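Local coordinates for protein IroE-like serine hydrolase (Shewanella oneidensis, PDB 3GFF) that probably hydrolyses ester bonds as a serine hydrolase of the esterase D family, with an alpha/beta-hydrolase fold, at residues S163-D169 and Q196-A202; V46-D50 and L141-G147. All coordinates share one frame. Residues are numbered along the deposited sequence.

Contact 1 (S163-D169 and Q196-A202)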
# COMPACT_ATOMS: atom_id res chain seq x y z
N SER A 163 -8.29 22.15 -2.36
CA SER A 163 -9.71 21.82 -2.11
C SER A 163 -9.88 20.62 -1.17
O SER A 163 -10.95 20.42 -0.58
CB SER A 163 -10.47 21.54 -3.41
OG SER A 163 -9.77 20.59 -4.20
N ALA A 164 -8.82 19.84 -1.03
CA ALA A 164 -8.88 18.58 -0.26
C ALA A 164 -7.62 18.39 0.52
O ALA A 164 -6.50 18.64 0.01
CB ALA A 164 -9.08 17.34 -1.21
N TYR A 165 -7.79 17.84 1.71
CA TYR A 165 -6.69 17.56 2.61
C TYR A 165 -6.78 16.15 3.19
O TYR A 165 -7.86 15.66 3.56
CB TYR A 165 -6.70 18.55 3.77
CG TYR A 165 -6.60 20.02 3.39
CD1 TYR A 165 -5.37 20.61 3.20
CD2 TYR A 165 -7.73 20.81 3.24
CE1 TYR A 165 -5.26 21.93 2.84
CE2 TYR A 165 -7.62 22.17 2.92
CZ TYR A 165 -6.36 22.71 2.72
OH TYR A 165 -6.14 24.02 2.38
N LEU A 166 -5.62 15.53 3.28
CA LEU A 166 -5.43 14.25 3.90
C LEU A 166 -4.52 14.52 5.07
O LEU A 166 -3.36 14.89 4.87
CB LEU A 166 -4.81 13.20 2.96
CG LEU A 166 -5.86 12.35 2.22
CD1 LEU A 166 -6.59 13.17 1.18
CD2 LEU A 166 -5.22 11.08 1.63
N ALA A 167 -5.07 14.35 6.29
CA ALA A 167 -4.31 14.56 7.54
C ALA A 167 -4.12 13.19 8.20
O ALA A 167 -5.04 12.63 8.74
CB ALA A 167 -5.05 15.53 8.45
N LEU A 168 -2.92 12.65 8.09
CA LEU A 168 -2.60 11.29 8.52
C LEU A 168 -1.86 11.28 9.88
O LEU A 168 -0.67 11.55 9.98
CB LEU A 168 -1.79 10.58 7.43
CG LEU A 168 -2.37 10.70 5.99
CD1 LEU A 168 -1.46 10.02 4.91
CD2 LEU A 168 -3.81 10.17 5.98
N ASP A 169 -2.62 10.96 10.90
CA ASP A 169 -2.20 10.90 12.29
C ASP A 169 -1.55 12.19 12.70
O ASP A 169 -0.44 12.23 13.19
CB ASP A 169 -1.30 9.72 12.55
CG ASP A 169 -1.55 9.10 13.91
OD1 ASP A 169 -2.73 9.08 14.32
OD2 ASP A 169 -0.59 8.63 14.53
N GLN A 196 -12.76 19.69 1.73
CA GLN A 196 -12.73 18.26 2.10
C GLN A 196 -11.55 17.96 3.00
O GLN A 196 -10.46 18.44 2.78
CB GLN A 196 -12.73 17.36 0.86
CG GLN A 196 -14.14 17.26 0.18
CD GLN A 196 -14.12 16.49 -1.14
OE1 GLN A 196 -13.88 17.06 -2.18
NE2 GLN A 196 -14.45 15.22 -1.09
N LEU A 197 -11.81 17.17 4.04
CA LEU A 197 -10.82 16.74 5.01
C LEU A 197 -11.03 15.26 5.30
O LEU A 197 -12.16 14.81 5.53
CB LEU A 197 -10.94 17.52 6.33
CG LEU A 197 -10.04 17.00 7.47
CD1 LEU A 197 -8.54 17.22 7.20
CD2 LEU A 197 -10.45 17.63 8.78
N PHE A 198 -9.95 14.50 5.25
CA PHE A 198 -9.94 13.08 5.65
C PHE A 198 -8.93 12.98 6.74
O PHE A 198 -7.79 13.47 6.58
CB PHE A 198 -9.57 12.15 4.49
CG PHE A 198 -9.30 10.71 4.90
CD1 PHE A 198 -10.33 9.80 5.00
CD2 PHE A 198 -8.00 10.29 5.17
CE1 PHE A 198 -10.10 8.48 5.37
CE2 PHE A 198 -7.76 8.99 5.53
CZ PHE A 198 -8.82 8.08 5.64
N MSE A 199 -9.30 12.39 7.87
CA MSE A 199 -8.34 12.12 8.95
C MSE A 199 -8.10 10.62 9.13
O MSE A 199 -9.06 9.83 9.24
CB MSE A 199 -8.82 12.68 10.30
CG MSE A 199 -8.83 14.18 10.38
SE MSE A 199 -9.61 14.82 12.01
CE MSE A 199 -8.40 13.96 13.31
N ALA A 200 -6.83 10.21 9.19
CA ALA A 200 -6.47 8.83 9.52
C ALA A 200 -6.04 8.95 10.96
O ALA A 200 -5.32 9.89 11.30
CB ALA A 200 -5.29 8.29 8.66
N ILE A 201 -6.47 8.01 11.80
CA ILE A 201 -6.14 8.03 13.21
C ILE A 201 -5.60 6.66 13.60
O ILE A 201 -6.35 5.68 13.57
CB ILE A 201 -7.38 8.40 14.10
CG1 ILE A 201 -8.02 9.70 13.63
CG2 ILE A 201 -6.96 8.49 15.59
CD1 ILE A 201 -9.38 10.07 14.30
N ALA A 202 -4.31 6.61 13.97
CA ALA A 202 -3.66 5.36 14.34
C ALA A 202 -3.77 5.09 15.86
O ALA A 202 -4.43 5.83 16.57
CB ALA A 202 -2.19 5.37 13.88
O HOH W 1 -3.54 8.52 16.87

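Contact 2 (V46-D50 and L141-G147)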
# COMPACT_ATOMS: atom_id res chain seq x y z
N VAL A 46 -1.42 16.19 -6.58
CA VAL A 46 -1.39 15.70 -5.20
C VAL A 46 -0.03 16.08 -4.64
O VAL A 46 1.03 15.59 -5.07
CB VAL A 46 -1.71 14.17 -5.08
CG1 VAL A 46 -1.59 13.71 -3.64
CG2 VAL A 46 -3.17 13.86 -5.55
N TYR A 47 -0.05 17.02 -3.71
CA TYR A 47 1.19 17.46 -3.04
C TYR A 47 1.44 16.63 -1.79
O TYR A 47 0.60 16.60 -0.91
CB TYR A 47 1.07 18.93 -2.64
CG TYR A 47 1.14 19.92 -3.80
CD1 TYR A 47 0.00 20.26 -4.50
CD2 TYR A 47 2.33 20.57 -4.12
CE1 TYR A 47 0.03 21.18 -5.50
CE2 TYR A 47 2.38 21.49 -5.13
CZ TYR A 47 1.22 21.79 -5.82
OH TYR A 47 1.20 22.71 -6.84
N LEU A 48 2.58 15.95 -1.72
CA LEU A 48 2.94 15.12 -0.57
C LEU A 48 4.06 15.81 0.25
O LEU A 48 5.14 16.10 -0.29
CB LEU A 48 3.45 13.74 -1.02
CG LEU A 48 2.61 12.95 -2.04
CD1 LEU A 48 3.39 11.71 -2.44
CD2 LEU A 48 1.16 12.59 -1.48
N LEU A 49 3.78 16.08 1.54
CA LEU A 49 4.78 16.61 2.46
C LEU A 49 5.68 15.46 2.92
O LEU A 49 5.35 14.30 2.69
CB LEU A 49 4.10 17.26 3.66
CG LEU A 49 3.21 18.45 3.33
CD1 LEU A 49 2.68 19.09 4.59
CD2 LEU A 49 3.96 19.47 2.48
N ASP A 50 6.79 15.81 3.57
CA ASP A 50 7.82 14.86 4.01
C ASP A 50 8.27 14.00 2.86
O ASP A 50 8.46 12.80 3.01
CB ASP A 50 7.31 13.97 5.15
CG ASP A 50 7.22 14.71 6.44
OD1 ASP A 50 8.20 15.44 6.75
OD2 ASP A 50 6.19 14.57 7.12
N LEU A 141 -3.61 18.20 -0.67
CA LEU A 141 -2.44 18.23 0.22
C LEU A 141 -2.53 17.02 1.12
O LEU A 141 -3.60 16.78 1.75
CB LEU A 141 -2.36 19.54 1.05
CG LEU A 141 -1.15 19.73 2.01
CD1 LEU A 141 0.18 19.71 1.27
CD2 LEU A 141 -1.31 21.04 2.78
N VAL A 142 -1.43 16.25 1.16
CA VAL A 142 -1.29 15.05 2.01
C VAL A 142 -0.18 15.31 3.07
O VAL A 142 1.00 15.48 2.74
CB VAL A 142 -0.99 13.76 1.19
CG1 VAL A 142 -0.87 12.52 2.09
CG2 VAL A 142 -2.03 13.53 0.08
N GLY A 143 -0.58 15.39 4.34
CA GLY A 143 0.32 15.64 5.44
C GLY A 143 0.19 14.53 6.47
O GLY A 143 -0.92 14.14 6.83
N HIS A 144 1.34 14.02 6.92
CA HIS A 144 1.41 12.97 7.92
C HIS A 144 2.23 13.49 9.10
O HIS A 144 3.25 14.19 8.90
CB HIS A 144 2.10 11.76 7.31
CG HIS A 144 2.48 10.71 8.30
ND1 HIS A 144 3.77 10.53 8.73
CD2 HIS A 144 1.73 9.80 8.98
CE1 HIS A 144 3.81 9.54 9.60
NE2 HIS A 144 2.58 9.09 9.79
N SER A 145 1.81 13.14 10.31
CA SER A 145 2.50 13.52 11.54
C SER A 145 2.52 15.03 11.61
O SER A 145 1.47 15.66 11.46
CB SER A 145 3.91 12.91 11.59
OG SER A 145 4.54 13.04 12.87
N PHE A 146 3.68 15.63 11.84
CA PHE A 146 3.77 17.10 11.80
C PHE A 146 3.27 17.70 10.49
O PHE A 146 2.71 18.79 10.50
CB PHE A 146 5.19 17.56 12.05
CG PHE A 146 5.58 17.50 13.47
CD1 PHE A 146 6.08 16.34 14.01
CD2 PHE A 146 5.44 18.60 14.28
CE1 PHE A 146 6.42 16.31 15.32
CE2 PHE A 146 5.79 18.55 15.58
CZ PHE A 146 6.26 17.44 16.11
N GLY A 147 3.46 17.01 9.36
CA GLY A 147 2.91 17.47 8.07
C GLY A 147 1.38 17.56 8.11
O GLY A 147 0.75 18.32 7.36
O HOH W 2 2.96 13.26 3.49
O HOH W 3 3.79 14.58 5.55
O HOH W 4 5.81 12.18 7.91

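Contact 1 (S163-D169 and Q196-A202)
Each strand offers a small residue as a hollow for a larger one of its neighbour. On the face of Tyr-165 and Ala-167, Leu-197 tips its CD1 into the dip over Ala-167, 4.1 Å from Ala-167 CB and 4.1 Å from Tyr-165 CB; helices 146-156 and 215-230 close over this side. On the reverse face, Leu-166 CG lies 4.2 Å from Phe-198 CD2, and Leu-168 leans across so that its CD2 meets the ring edge at Phe-198 CE2 (4.1 Å) and drops onto Ala-200 CB (3.6 Å). The two strands are parallel neighbours in the central sheet of the alpha/beta-hydrolase fold, joined by helix 178-189 in a beta-alpha-beta crossover. Their ladder opens with a weak bond from Gln-196 N to Ser-163 O (3.0 Å) and runs on to Asp-169 N with Ala-200 O (2.9 Å). Beyond it, Asp-169, the probable triad acid, bonded through OD2 to His-247, accepts Ala-202 N at OD1 (3.0 Å), and water 1 links OD1 to Ala-202 O.

Contact 2 (V46-D50 and L141-G147)
Strands 46-48 and 141-144 run parallel, their axes 4.9 Å apart at closest approach and inclined by 23°, and across the segments they share two backbone hydrogen bonds: Val-142 N to Tyr-47 O (2.9 Å) and Leu-49 N to Val-142 O (3.1 Å). Past strand 141-144 the chain turns sharply at Ser-145 into helix 146-156, a Gly-X-Ser-X-Gly turn consistent with the nucleophile elbow of alpha/beta hydrolases. Ser-145 has positive phi (60°), the strained backbone expected of that turn, and its OG bonds to His-247 NE2, as in a catalytic triad. An ideal CB on Gly-143 would fall 2.0 Å from Gly-147 O, so the tight return of the chain leaves no space for a side chain there. Val-142 packs against both Val-46 and Leu-48, with Val-142 CG2 3.8 Å from Val-46 CG1 and Val-142 CB 3.6 Å from Leu-48 CD2. On the other face, Leu-141 CD1 packs on Leu-49 CG (3.9 Å). His-144 NE2 bonds to the backbone O of His-247. Asp-50, salt-bridged to Arg-86 through OD1, reaches the elbow through solvent: water 4 lies 2.5 Å from Asp-50 OD2 and 2.7 Å from His-144 ND1.

Both contacts are buried and belong to one sheet, where strands 138-144 and 164-168 lie side by side: Leu-166 N meets Leu-141 O and Leu-168 N meets Gly-143 O, each at 2.8 Å in a probable hydrogen bond. Helix 146-156, begun in contact 2, leads along the chain to strand 164-168 of contact 1. The longer ladder is in contact 1; in contact 2 the strand pairing is brief and three waters bridge the segments at and beyond its C-terminal end, against one in contact 1. The putative triad is split between them, Ser-145 in contact 2 and Asp-169 in contact 1, with His-247, from outside both, bonded to each at the C-terminal ends of their strands.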